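Local coordinates for aminopeptidase-like protein (Chaetomium thermophilum, PDB 5JM6), which probably removes amino-terminal residues from peptides as a zinc-dependent aminopeptidase of the M18 family, and assembles into a dodecamer, at residues 65-70 and 281-286; 97-102 and 363-368; 138-143 and 159-164; 327-332 and 509-514; 393-398 and 410-415. All coordinates share one frame; numbering follows the deposited sequence.

Contact 1: residues 65-70 and 281-286; sequences NPTVFH and ELELFD
Residues 65-70 lead from a loop into the first turn of helix 68-81. Strand 277-286 ends with residues 281-286, and over their touching parts the two segments run nearly antiparallel, 159° apart, without pairing as strands. The CA atoms of Pro66 and Phe285 are 6.6 Å apart and those of Phe69 and Glu281 9.6 Å, so the gap widens toward the helix. Glu281, Glu283 and Phe285, every second strand residue, point into it, and at the wide end Phe69 reaches back. Phe285 has CG in the crowded position between backbone N and carbonyl carbon (chi1 58°), which turns one ring face to Pro66. CB of Pro66 sits almost on the ring normal, 3.3 Å from the centroid of the Phe285 ring, a CH-pi contact suited to the rigid, apolar ring of proline. Glu283 takes the same crowded first torsion, and its extended chain crosses Thr67 obliquely, with OE2 3.5 Å from Thr67 CG2; OE2 also takes a weak hydrogen bond from Thr138 OG1. Thr67, the N-cap residue, turns its hydroxyl elsewhere: OG1 shares a hydrogen bond of 2.6 Å with His70 ND1 at the imidazole edge, which helps to fix that ring. Phe69 presents its edge to Glu281, CZ lying 3.7 Å from OE1, so the electropositive ring rim faces a carboxylate oxygen. Glu281 OE2 also holds Arg179 in a salt bridge and bonds Ser430 of a second subunit. Strand 277-286 lies between strands 174-183 and 139-141, and the start of helix 68-81 rests against this sheet, with Pro66 and Phe69 also touching strand 190-196.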
# COMPACT_ATOMS: atom_id res chain seq x y z
N ASN A 65 3.86 -3.63 51.85
CA ASN A 65 4.96 -2.72 51.51
C ASN A 65 4.97 -2.36 50.02
O ASN A 65 5.84 -2.81 49.28
CB ASN A 65 6.29 -3.34 51.92
CG ASN A 65 6.28 -3.81 53.37
OD1 ASN A 65 6.47 -3.02 54.29
ND2 ASN A 65 6.04 -5.10 53.56
N PRO A 66 3.99 -1.55 49.59
CA PRO A 66 3.71 -1.29 48.18
C PRO A 66 4.71 -0.38 47.46
O PRO A 66 4.74 -0.39 46.23
CB PRO A 66 2.32 -0.62 48.22
CG PRO A 66 1.96 -0.49 49.69
CD PRO A 66 3.22 -0.66 50.46
N THR A 67 5.48 0.41 48.20
CA THR A 67 6.39 1.35 47.57
C THR A 67 7.83 1.08 48.00
O THR A 67 8.07 0.39 48.99
CB THR A 67 6.03 2.81 47.91
OG1 THR A 67 6.43 3.12 49.25
CG2 THR A 67 4.54 3.05 47.75
N VAL A 68 8.77 1.61 47.24
CA VAL A 68 10.18 1.39 47.52
C VAL A 68 10.54 1.93 48.91
O VAL A 68 11.42 1.39 49.58
CB VAL A 68 11.08 2.01 46.42
CG1 VAL A 68 11.04 3.54 46.46
CG2 VAL A 68 12.50 1.51 46.52
N PHE A 69 9.84 2.97 49.36
CA PHE A 69 10.09 3.55 50.67
C PHE A 69 9.60 2.65 51.80
O PHE A 69 10.17 2.65 52.89
CB PHE A 69 9.44 4.92 50.79
CG PHE A 69 9.87 5.87 49.72
CD1 PHE A 69 11.17 6.36 49.70
CD2 PHE A 69 8.99 6.27 48.74
CE1 PHE A 69 11.57 7.24 48.72
CE2 PHE A 69 9.39 7.15 47.75
CZ PHE A 69 10.68 7.63 47.74
N HIS A 70 8.55 1.89 51.55
CA HIS A 70 8.09 0.92 52.54
C HIS A 70 9.07 -0.24 52.64
O HIS A 70 9.30 -0.77 53.73
CB HIS A 70 6.69 0.40 52.19
CG HIS A 70 5.61 1.41 52.42
ND1 HIS A 70 5.29 2.38 51.50
CD2 HIS A 70 4.78 1.60 53.47
CE1 HIS A 70 4.31 3.13 51.96
NE2 HIS A 70 3.98 2.68 53.16
N GLU A 281 5.84 12.27 47.85
CA GLU A 281 6.11 11.38 46.74
C GLU A 281 5.13 10.22 46.83
O GLU A 281 5.29 9.32 47.65
CB GLU A 281 7.55 10.89 46.79
CG GLU A 281 8.30 11.00 45.48
CD GLU A 281 9.79 10.84 45.65
OE1 GLU A 281 10.40 10.05 44.90
OE2 GLU A 281 10.36 11.51 46.54
N LEU A 282 4.12 10.23 45.96
CA LEU A 282 3.05 9.24 46.04
C LEU A 282 2.88 8.55 44.70
O LEU A 282 3.06 9.15 43.65
CB LEU A 282 1.74 9.89 46.48
CG LEU A 282 1.73 10.60 47.84
CD1 LEU A 282 0.39 11.28 48.08
CD2 LEU A 282 2.03 9.62 48.95
N GLU A 283 2.54 7.27 44.76
CA GLU A 283 2.32 6.48 43.55
C GLU A 283 1.05 5.65 43.69
O GLU A 283 0.52 5.49 44.78
CB GLU A 283 3.52 5.58 43.27
CG GLU A 283 3.89 4.68 44.44
CD GLU A 283 5.22 3.99 44.24
OE1 GLU A 283 6.23 4.69 44.01
OE2 GLU A 283 5.26 2.74 44.32
N LEU A 284 0.58 5.14 42.56
CA LEU A 284 -0.56 4.23 42.57
C LEU A 284 -0.06 2.79 42.51
O LEU A 284 0.89 2.48 41.78
CB LEU A 284 -1.49 4.53 41.39
CG LEU A 284 -2.03 5.96 41.36
CD1 LEU A 284 -2.96 6.17 40.17
CD2 LEU A 284 -2.74 6.29 42.67
N PHE A 285 -0.67 1.93 43.30
CA PHE A 285 -0.34 0.51 43.28
C PHE A 285 -1.61 -0.31 43.36
O PHE A 285 -2.67 0.20 43.74
CB PHE A 285 0.61 0.14 44.42
CG PHE A 285 0.07 0.46 45.79
CD1 PHE A 285 0.30 1.69 46.37
CD2 PHE A 285 -0.65 -0.49 46.50
CE1 PHE A 285 -0.19 1.98 47.63
CE2 PHE A 285 -1.14 -0.21 47.76
CZ PHE A 285 -0.91 1.03 48.33
N ASP A 286 -1.52 -1.58 42.99
CA ASP A 286 -2.68 -2.45 43.00
C ASP A 286 -3.04 -2.84 44.43
O ASP A 286 -2.22 -3.38 45.16
CB ASP A 286 -2.43 -3.69 42.14
CG ASP A 286 -3.62 -4.62 42.08
OD1 ASP A 286 -4.75 -4.19 42.38
OD2 ASP A 286 -3.42 -5.80 41.72

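Contact 2: residues 97-102 and 363-368; sequences LVPGGK and ESFCSS
Phe365 is the hub of the contact, its ring reaching from helix 353-368 into the bend of the chain at 97-99. Its CG is anti to the carbonyl carbon (chi1 -77°), which sends the ring tip toward the loop. Leu97 CB meets Phe365 CE2 obliquely at 3.4 Å. At the ring edge Pro99 CD comes within 3.9 Å of Phe365 CE1. Val98 N lies 3.6 Å from Phe365 CZ but is hydrogen-bonded to Tyr103 OH. Beside the ring, at the preceding helix residue, Leu97 CG packs on Ser364 OG at 3.6 Å. A serine fits there because its small hydroxyl is spoken for by the carbonyl of Trp93. The loop is shaped by a type II turn from Val98 to Gly101, closed by a 3.0 Å hydrogen bond from Gly101 N to Val98 O. Pro99 has the backbone angles of the second turn position, and Gly100 the positive phi (82°) that glycine adopts easily. On the helix, Ser368 OG donates to Ser364 O at 3.3 Å. Tyr121 meets the Phe365 ring edge-to-face, Val117 of strand 111-117 also touches it, and strand 102-107 follows directly from the turn, so the helix end is packed beside the margin of the large mixed sheet.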
# COMPACT_ATOMS: atom_id res chain seq x y z
N LEU A 97 34.15 -0.18 63.25
CA LEU A 97 33.82 -1.47 62.68
C LEU A 97 34.71 -2.56 63.24
O LEU A 97 35.92 -2.39 63.38
CB LEU A 97 33.88 -1.42 61.15
CG LEU A 97 32.96 -0.39 60.50
CD1 LEU A 97 32.95 -0.56 58.99
CD2 LEU A 97 31.54 -0.46 61.06
N VAL A 98 34.08 -3.68 63.57
CA VAL A 98 34.71 -4.71 64.37
C VAL A 98 34.31 -6.07 63.80
O VAL A 98 33.21 -6.21 63.27
CB VAL A 98 34.28 -4.57 65.87
CG1 VAL A 98 32.89 -5.14 66.10
CG2 VAL A 98 35.30 -5.21 66.80
N PRO A 99 35.22 -7.05 63.85
CA PRO A 99 34.86 -8.40 63.39
C PRO A 99 33.65 -8.94 64.14
O PRO A 99 33.51 -8.68 65.34
CB PRO A 99 36.11 -9.23 63.69
CG PRO A 99 37.22 -8.25 63.66
CD PRO A 99 36.65 -6.95 64.18
N GLY A 100 32.78 -9.65 63.44
CA GLY A 100 31.56 -10.16 64.05
C GLY A 100 30.44 -9.14 64.10
O GLY A 100 29.33 -9.45 64.51
N GLY A 101 30.74 -7.91 63.68
CA GLY A 101 29.75 -6.84 63.71
C GLY A 101 28.75 -6.94 62.57
O GLY A 101 29.01 -7.58 61.56
N LYS A 102 27.59 -6.30 62.74
CA LYS A 102 26.55 -6.32 61.72
C LYS A 102 25.99 -4.92 61.51
O LYS A 102 25.60 -4.25 62.46
CB LYS A 102 25.43 -7.30 62.12
CG LYS A 102 25.95 -8.67 62.56
CD LYS A 102 24.84 -9.65 62.91
CE LYS A 102 23.97 -9.15 64.04
NZ LYS A 102 23.05 -10.22 64.52
N GLU A 363 38.68 0.90 54.63
CA GLU A 363 39.53 1.92 55.24
C GLU A 363 39.36 1.95 56.75
O GLU A 363 40.31 2.23 57.49
CB GLU A 363 39.24 3.30 54.66
CG GLU A 363 40.03 4.41 55.32
CD GLU A 363 39.31 5.73 55.29
OE1 GLU A 363 38.09 5.74 55.56
OE2 GLU A 363 39.95 6.76 55.00
N SER A 364 38.15 1.67 57.21
CA SER A 364 37.88 1.60 58.64
C SER A 364 38.71 0.50 59.30
O SER A 364 39.39 0.74 60.29
CB SER A 364 36.39 1.37 58.91
OG SER A 364 36.12 1.32 60.30
N PHE A 365 38.67 -0.70 58.73
CA PHE A 365 39.44 -1.81 59.28
C PHE A 365 40.94 -1.62 59.07
O PHE A 365 41.74 -2.20 59.80
CB PHE A 365 38.99 -3.14 58.67
CG PHE A 365 37.70 -3.65 59.24
CD1 PHE A 365 37.70 -4.39 60.41
CD2 PHE A 365 36.50 -3.38 58.62
CE1 PHE A 365 36.51 -4.86 60.94
CE2 PHE A 365 35.31 -3.84 59.15
CZ PHE A 365 35.32 -4.58 60.31
N CYS A 366 41.31 -0.81 58.08
CA CYS A 366 42.71 -0.47 57.88
C CYS A 366 43.23 0.40 59.01
O CYS A 366 44.38 0.27 59.42
CB CYS A 366 42.91 0.23 56.53
SG CYS A 366 42.79 -0.85 55.09
N SER A 367 42.39 1.30 59.52
CA SER A 367 42.77 2.12 60.67
C SER A 367 42.98 1.26 61.90
O SER A 367 44.01 1.37 62.57
CB SER A 367 41.71 3.18 60.97
OG SER A 367 41.99 4.39 60.27
N SER A 368 42.01 0.40 62.19
CA SER A 368 42.05 -0.45 63.38
C SER A 368 43.33 -1.28 63.45
O SER A 368 43.89 -1.48 64.52
CB SER A 368 40.83 -1.37 63.41
OG SER A 368 39.63 -0.62 63.28

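Contact 3: residues 138-143 and 159-164; sequences TARLKP and AQYAGA
One face of the Tyr161 ring carries NH1 of Arg140, 3.4 Å from Tyr161 CD2, while the backbone N of Thr138 lies at the ring edge. The guanidinium meets the ring edge-on, its plane turned 86° from it, and its CZ stands 4.8 Å from the Tyr161 centroid, 17° off the ring normal: a cation-pi contact. Thr138 CG2 lies over one guanidinium face, offset to the rim. The bend at chi3 of Arg140 brings the group back over the ring, and a weak, long ion pair joins its NH2 to Glu283. Tyrosine suits the place because its face receives the cation while its hydroxyl bonds Asp135; the side chain is about 4 Å from that of the zinc ligand Glu340. Arg140 and Ala159 form an antiparallel hydrogen-bonded pair, with Ala159 N to Arg140 O at 2.8 Å and 158°, and Tyr161 N reaches Thr138 O at 3.0 Å. Ala139 faces Gln160 as a non-hydrogen-bonded pair. The small Ala164 packs its CB 3.4 Å from Thr138 N. The two strands form a beta hairpin, 139-141 with 153-160, within a six-stranded antiparallel sheet where strand 277-286 flanks the first and strand 228-231 the second.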
# COMPACT_ATOMS: atom_id res chain seq x y z
N THR A 138 5.53 1.56 38.37
CA THR A 138 4.47 2.20 39.14
C THR A 138 4.12 3.55 38.52
O THR A 138 4.83 4.05 37.65
CB THR A 138 4.88 2.38 40.62
OG1 THR A 138 3.72 2.69 41.40
CG2 THR A 138 5.93 3.47 40.77
N ALA A 139 2.99 4.13 38.94
CA ALA A 139 2.55 5.41 38.39
C ALA A 139 2.60 6.52 39.43
O ALA A 139 1.81 6.53 40.37
CB ALA A 139 1.14 5.28 37.83
N ARG A 140 3.53 7.45 39.25
CA ARG A 140 3.74 8.50 40.24
C ARG A 140 2.83 9.70 40.02
O ARG A 140 2.57 10.10 38.88
CB ARG A 140 5.20 8.95 40.24
CG ARG A 140 6.15 7.82 40.61
CD ARG A 140 7.54 8.32 40.95
NE ARG A 140 7.99 7.71 42.20
CZ ARG A 140 8.78 6.64 42.28
NH1 ARG A 140 9.23 6.06 41.17
NH2 ARG A 140 9.13 6.16 43.46
N LEU A 141 2.34 10.26 41.12
CA LEU A 141 1.55 11.49 41.07
C LEU A 141 2.38 12.63 40.50
O LEU A 141 3.55 12.80 40.85
CB LEU A 141 1.04 11.86 42.47
CG LEU A 141 -0.33 11.33 42.91
CD1 LEU A 141 -0.38 9.81 42.92
CD2 LEU A 141 -0.69 11.89 44.28
N LYS A 142 1.77 13.40 39.62
CA LYS A 142 2.40 14.57 39.03
C LYS A 142 2.69 15.61 40.11
O LYS A 142 2.07 15.58 41.17
CB LYS A 142 1.49 15.17 37.95
CG LYS A 142 1.21 14.24 36.78
CD LYS A 142 1.50 14.94 35.48
CE LYS A 142 1.17 14.11 34.25
NZ LYS A 142 -0.29 13.86 34.08
N PRO A 143 3.66 16.51 39.87
CA PRO A 143 3.84 17.65 40.78
C PRO A 143 2.53 18.40 41.04
O PRO A 143 2.24 18.71 42.19
CB PRO A 143 4.85 18.52 40.03
CG PRO A 143 5.73 17.51 39.35
CD PRO A 143 4.80 16.37 38.94
N ALA A 159 1.94 10.15 36.20
CA ALA A 159 2.93 9.93 35.15
C ALA A 159 3.50 8.53 35.29
O ALA A 159 3.91 8.14 36.39
CB ALA A 159 4.03 10.97 35.23
N GLN A 160 3.52 7.75 34.21
CA GLN A 160 4.09 6.42 34.31
C GLN A 160 5.58 6.57 34.61
O GLN A 160 6.32 7.23 33.88
CB GLN A 160 3.83 5.59 33.03
CG GLN A 160 4.68 5.90 31.80
CD GLN A 160 4.21 7.12 31.03
OE1 GLN A 160 3.18 7.72 31.36
NE2 GLN A 160 4.96 7.50 30.00
N TYR A 161 5.99 5.97 35.71
CA TYR A 161 7.38 6.05 36.14
C TYR A 161 8.26 5.21 35.23
O TYR A 161 9.22 5.69 34.64
CB TYR A 161 7.52 5.58 37.60
CG TYR A 161 8.83 4.91 37.95
CD1 TYR A 161 8.86 3.57 38.33
CD2 TYR A 161 10.02 5.61 37.92
CE1 TYR A 161 10.06 2.95 38.66
CE2 TYR A 161 11.22 5.00 38.24
CZ TYR A 161 11.23 3.67 38.61
OH TYR A 161 12.43 3.07 38.93
N ALA A 162 7.91 3.94 35.12
CA ALA A 162 8.82 2.98 34.52
C ALA A 162 8.66 2.83 33.02
O ALA A 162 9.57 2.35 32.34
CB ALA A 162 8.63 1.66 35.19
N GLY A 163 7.54 3.31 32.49
CA GLY A 163 6.95 2.70 31.31
C GLY A 163 5.87 1.74 31.79
O GLY A 163 5.52 0.77 31.12
N ALA A 164 5.36 2.02 32.99
CA ALA A 164 4.45 1.12 33.69
C ALA A 164 3.04 0.97 33.12
O ALA A 164 2.52 -0.14 33.10
CB ALA A 164 4.34 1.55 35.14

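Contact 4: residues 327-332 and 509-514; sequences DGVIKL and FWEEVD
A direct hydrogen bond joins the segments: Gly328 N points at Glu511 OE2, 2.9 Å away and nearly straight at 173°, using the syn lone pair of that oxygen. Glycine suits this position because a CB here would clash with Glu511 OE1. Glu511 reaches out with CG anti to the backbone N (chi1 173°) and an extended chain. Its second link is through water, which donates to Glu511 OE2 at 2.6 Å and to Asp327 OD1 at 2.9 Å. The two carboxylates would repel, Asp327 OD1 and Glu511 OE2 being 4.3 Å apart, and the bridging water probably eases this. Charge of the other sign comes from Lys331 NZ, in a salt bridge with Asp327 OD2 at 3.3 Å; the same lysine also pairs with Asp508, while Asp327 OD2 accepts from Ala324 N. Apolar contact is provided by Val329, whose CG1 slides past the aliphatic part of Glu511, 3.5 Å from its CB, and approaches Trp510 CD1 at 4.5 Å. Trp510 NE1 bonds Arg384 O. Strand 330-336 belongs to the central mixed sheet, and helix 495-514 packs on it across from helix 353-368, an arrangement characteristic of the alpha/beta sandwich of the zinc exopeptidase fold.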
# COMPACT_ATOMS: atom_id res chain seq x y z
N ASP A 327 34.53 -17.63 59.78
CA ASP A 327 34.18 -16.86 58.58
C ASP A 327 35.12 -15.68 58.39
O ASP A 327 35.18 -14.78 59.23
CB ASP A 327 32.74 -16.34 58.66
CG ASP A 327 31.72 -17.41 58.35
OD1 ASP A 327 32.05 -18.36 57.62
OD2 ASP A 327 30.57 -17.27 58.83
N GLY A 328 35.83 -15.66 57.27
CA GLY A 328 36.82 -14.63 57.02
C GLY A 328 36.36 -13.55 56.07
O GLY A 328 37.05 -12.55 55.90
N VAL A 329 35.21 -13.75 55.44
CA VAL A 329 34.74 -12.77 54.47
C VAL A 329 33.67 -11.86 55.05
O VAL A 329 33.16 -12.09 56.15
CB VAL A 329 34.16 -13.47 53.22
CG1 VAL A 329 35.18 -14.42 52.63
CG2 VAL A 329 32.87 -14.20 53.56
N ILE A 330 33.30 -10.85 54.27
CA ILE A 330 32.18 -9.98 54.59
C ILE A 330 31.00 -10.45 53.75
O ILE A 330 31.14 -10.70 52.55
CB ILE A 330 32.50 -8.50 54.30
CG1 ILE A 330 33.50 -7.95 55.33
CG2 ILE A 330 31.22 -7.66 54.31
CD1 ILE A 330 33.94 -6.53 55.05
N LYS A 331 29.84 -10.59 54.39
CA LYS A 331 28.63 -10.99 53.68
C LYS A 331 27.71 -9.79 53.55
O LYS A 331 27.30 -9.21 54.54
CB LYS A 331 27.93 -12.13 54.42
CG LYS A 331 28.75 -13.40 54.47
CD LYS A 331 28.16 -14.40 55.45
CE LYS A 331 29.10 -15.56 55.67
NZ LYS A 331 28.44 -16.67 56.40
N LEU A 332 27.38 -9.44 52.31
CA LEU A 332 26.75 -8.16 52.02
C LEU A 332 25.58 -8.29 51.05
O LEU A 332 25.63 -9.07 50.10
CB LEU A 332 27.80 -7.19 51.45
CG LEU A 332 27.47 -5.73 51.14
CD1 LEU A 332 28.73 -4.88 51.27
CD2 LEU A 332 26.86 -5.56 49.75
N PHE A 509 28.87 -20.32 51.66
CA PHE A 509 29.91 -21.16 51.06
C PHE A 509 30.93 -20.50 50.12
O PHE A 509 31.86 -21.18 49.68
CB PHE A 509 29.24 -22.31 50.30
CG PHE A 509 28.70 -23.39 51.19
CD1 PHE A 509 29.56 -24.20 51.92
CD2 PHE A 509 27.34 -23.60 51.29
CE1 PHE A 509 29.06 -25.20 52.74
CE2 PHE A 509 26.83 -24.60 52.11
CZ PHE A 509 27.70 -25.40 52.83
N TRP A 510 30.78 -19.21 49.82
CA TRP A 510 31.65 -18.59 48.83
C TRP A 510 33.13 -18.71 49.19
O TRP A 510 33.95 -19.10 48.36
CB TRP A 510 31.31 -17.12 48.62
CG TRP A 510 32.48 -16.34 48.08
CD1 TRP A 510 33.18 -15.37 48.73
CD2 TRP A 510 33.10 -16.50 46.80
NE1 TRP A 510 34.19 -14.90 47.93
CE2 TRP A 510 34.17 -15.57 46.74
CE3 TRP A 510 32.86 -17.33 45.70
CZ2 TRP A 510 34.99 -15.45 45.62
CZ3 TRP A 510 33.68 -17.20 44.59
CH2 TRP A 510 34.73 -16.27 44.56
N GLU A 511 33.46 -18.40 50.44
CA GLU A 511 34.85 -18.41 50.89
C GLU A 511 35.47 -19.80 50.78
O GLU A 511 36.62 -19.94 50.36
CB GLU A 511 34.95 -17.91 52.34
CG GLU A 511 36.35 -18.04 52.95
CD GLU A 511 36.42 -17.53 54.38
OE1 GLU A 511 37.52 -17.08 54.79
OE2 GLU A 511 35.40 -17.57 55.09
N GLU A 512 34.69 -20.82 51.14
CA GLU A 512 35.15 -22.20 51.04
C GLU A 512 35.40 -22.59 49.58
O GLU A 512 36.42 -23.20 49.27
CB GLU A 512 34.12 -23.15 51.66
CG GLU A 512 34.37 -24.62 51.39
CD GLU A 512 33.58 -25.53 52.31
OE1 GLU A 512 32.94 -25.01 53.26
OE2 GLU A 512 33.59 -26.76 52.10
N VAL A 513 34.48 -22.21 48.71
CA VAL A 513 34.60 -22.55 47.30
C VAL A 513 35.78 -21.83 46.66
O VAL A 513 36.52 -22.43 45.87
CB VAL A 513 33.30 -22.21 46.53
CG1 VAL A 513 33.51 -22.27 45.03
CG2 VAL A 513 32.18 -23.15 46.96
N ASP A 514 35.98 -20.57 47.01
CA ASP A 514 37.08 -19.78 46.44
C ASP A 514 38.44 -20.43 46.68
O ASP A 514 39.36 -20.27 45.88
CB ASP A 514 37.08 -18.36 47.01
CG ASP A 514 38.17 -17.49 46.40
OD1 ASP A 514 38.24 -17.42 45.16
OD2 ASP A 514 38.96 -16.90 47.16
O HOH W 1 32.80 -17.26 55.06

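Contact 5: residues 393-398 and 410-415; sequences THAAHP and PRLNVG
Extended backbones bring the two segments edge to edge: psi is 160° at Ala395 and 152° at Pro410, which turns the Ala396 N-H and the Pro410 carbonyl toward each other. The result is a hydrogen bond from Ala396 N to Pro410 O, 2.9 Å long and 164° at the hydrogen, with the donor in the carbonyl plane. The same oxygen receives a CA-H...O contact from Ala395, CA to Pro410 O being 3.4 Å. Pro410 has no N-H of its own to give, so its ring fills the edge instead, with CD 3.4 Å from His394 O. The chain here leaves strand 386-394, which bears the zinc ligand Asp391, in the mixed sheet of the aminopeptidase fold; the His394 side chain is about 7 Å from that of Asp306. Ala395 offers only a methyl, and this small size lets Leu412 approach it: with CG anti to the carbonyl carbon, Leu412 sends CD2 to within 3.9 Å of Ala395 CB. A neighbouring subunit takes part: its Ile231 packs on Leu412. Phe211 of that subunit meets the ring of His394, and Asp235 of that neighbouring subunit makes a salt bridge with Arg411.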
# COMPACT_ATOMS: atom_id res chain seq x y z
N THR A 393 13.83 -13.64 36.31
CA THR A 393 13.99 -14.20 34.97
C THR A 393 12.67 -14.77 34.47
O THR A 393 11.73 -14.96 35.25
CB THR A 393 15.06 -15.31 34.93
OG1 THR A 393 14.78 -16.27 35.96
CG2 THR A 393 16.45 -14.73 35.15
N HIS A 394 12.59 -15.04 33.17
CA HIS A 394 11.35 -15.50 32.57
C HIS A 394 11.19 -17.01 32.70
O HIS A 394 12.00 -17.78 32.18
CB HIS A 394 11.29 -15.09 31.10
CG HIS A 394 11.50 -13.62 30.88
ND1 HIS A 394 10.62 -12.66 31.34
CD2 HIS A 394 12.49 -12.95 30.25
CE1 HIS A 394 11.07 -11.46 31.01
NE2 HIS A 394 12.20 -11.61 30.34
N ALA A 395 10.13 -17.43 33.39
CA ALA A 395 9.77 -18.84 33.45
C ALA A 395 9.24 -19.28 32.10
O ALA A 395 8.85 -18.44 31.28
CB ALA A 395 8.74 -19.08 34.54
N ALA A 396 9.25 -20.58 31.85
CA ALA A 396 8.68 -21.12 30.62
C ALA A 396 7.22 -20.68 30.51
O ALA A 396 6.44 -20.88 31.43
CB ALA A 396 8.78 -22.64 30.60
N HIS A 397 6.86 -20.06 29.39
CA HIS A 397 5.48 -19.66 29.19
C HIS A 397 4.76 -20.72 28.37
O HIS A 397 5.13 -20.97 27.22
CB HIS A 397 5.37 -18.30 28.51
CG HIS A 397 4.03 -17.65 28.69
ND1 HIS A 397 2.87 -18.19 28.19
CD2 HIS A 397 3.67 -16.51 29.32
CE1 HIS A 397 1.85 -17.42 28.51
NE2 HIS A 397 2.31 -16.39 29.20
N PRO A 398 3.72 -21.33 28.95
CA PRO A 398 3.10 -22.48 28.29
C PRO A 398 2.35 -22.10 27.02
O PRO A 398 2.10 -22.96 26.18
CB PRO A 398 2.13 -23.03 29.35
CG PRO A 398 2.21 -22.08 30.53
CD PRO A 398 2.92 -20.85 30.08
N PRO A 410 13.34 -22.00 32.35
CA PRO A 410 13.20 -22.51 33.72
C PRO A 410 11.76 -22.74 34.18
O PRO A 410 10.83 -22.06 33.73
CB PRO A 410 13.85 -21.42 34.57
CG PRO A 410 14.60 -20.54 33.61
CD PRO A 410 13.82 -20.61 32.34
N ARG A 411 11.59 -23.68 35.09
CA ARG A 411 10.30 -24.05 35.64
C ARG A 411 10.03 -23.39 36.99
O ARG A 411 10.93 -22.85 37.61
CB ARG A 411 10.23 -25.56 35.82
CG ARG A 411 10.74 -26.33 34.62
CD ARG A 411 9.65 -26.50 33.58
NE ARG A 411 9.15 -27.87 33.53
CZ ARG A 411 9.41 -28.71 32.55
NH1 ARG A 411 10.15 -28.32 31.52
NH2 ARG A 411 8.92 -29.94 32.57
N LEU A 412 8.79 -23.44 37.43
CA LEU A 412 8.42 -22.90 38.73
C LEU A 412 8.61 -23.97 39.79
O LEU A 412 8.48 -25.17 39.51
CB LEU A 412 6.97 -22.41 38.74
CG LEU A 412 6.62 -21.23 37.84
CD1 LEU A 412 5.18 -20.81 38.07
CD2 LEU A 412 7.58 -20.07 38.08
N ASN A 413 8.97 -23.53 41.00
CA ASN A 413 9.17 -24.41 42.15
C ASN A 413 10.26 -25.45 41.92
O ASN A 413 10.10 -26.63 42.23
CB ASN A 413 7.85 -25.11 42.52
CG ASN A 413 6.85 -24.15 43.14
OD1 ASN A 413 7.22 -23.08 43.62
ND2 ASN A 413 5.58 -24.55 43.15
N VAL A 414 11.38 -24.99 41.38
CA VAL A 414 12.53 -25.84 41.12
C VAL A 414 13.76 -25.23 41.77
O VAL A 414 14.42 -25.85 42.61
CB VAL A 414 12.76 -26.05 39.62
CG1 VAL A 414 14.14 -26.63 39.35
CG2 VAL A 414 11.69 -26.97 39.05
N GLY A 415 14.09 -24.02 41.36
CA GLY A 415 15.22 -23.32 41.92
C GLY A 415 15.59 -22.13 41.07
O GLY A 415 14.90 -21.78 40.11

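Contacts 1 and 3 share one antiparallel sheet, where strands 277-286 and 139-141 are neighbours: Leu284 N lies 2.9 Å from Ala139 O and Leu282 O 2.9 Å from Leu141 N, both probable hydrogen bonds. Contact 3 comes closest to the zinc site, the Ala162 side chain standing about 7 Å from a bound zinc ion. In contact 5 the side chain of His394 is about 8 Å from a bound zinc ion. In contact 1 the side chain of Glu283 is about 13 Å from a bound zinc ion. Contacts 3 and 5 are about 29 Å apart between centres. Contacts 2 and 4 lie away from the zinc site, about 17 Å apart between centres and about 5 Å between nearest atoms; strand 330-336 and helix 353-368 follow each other in the chain. Contacts 4 and 5 reach the same mixed sheet.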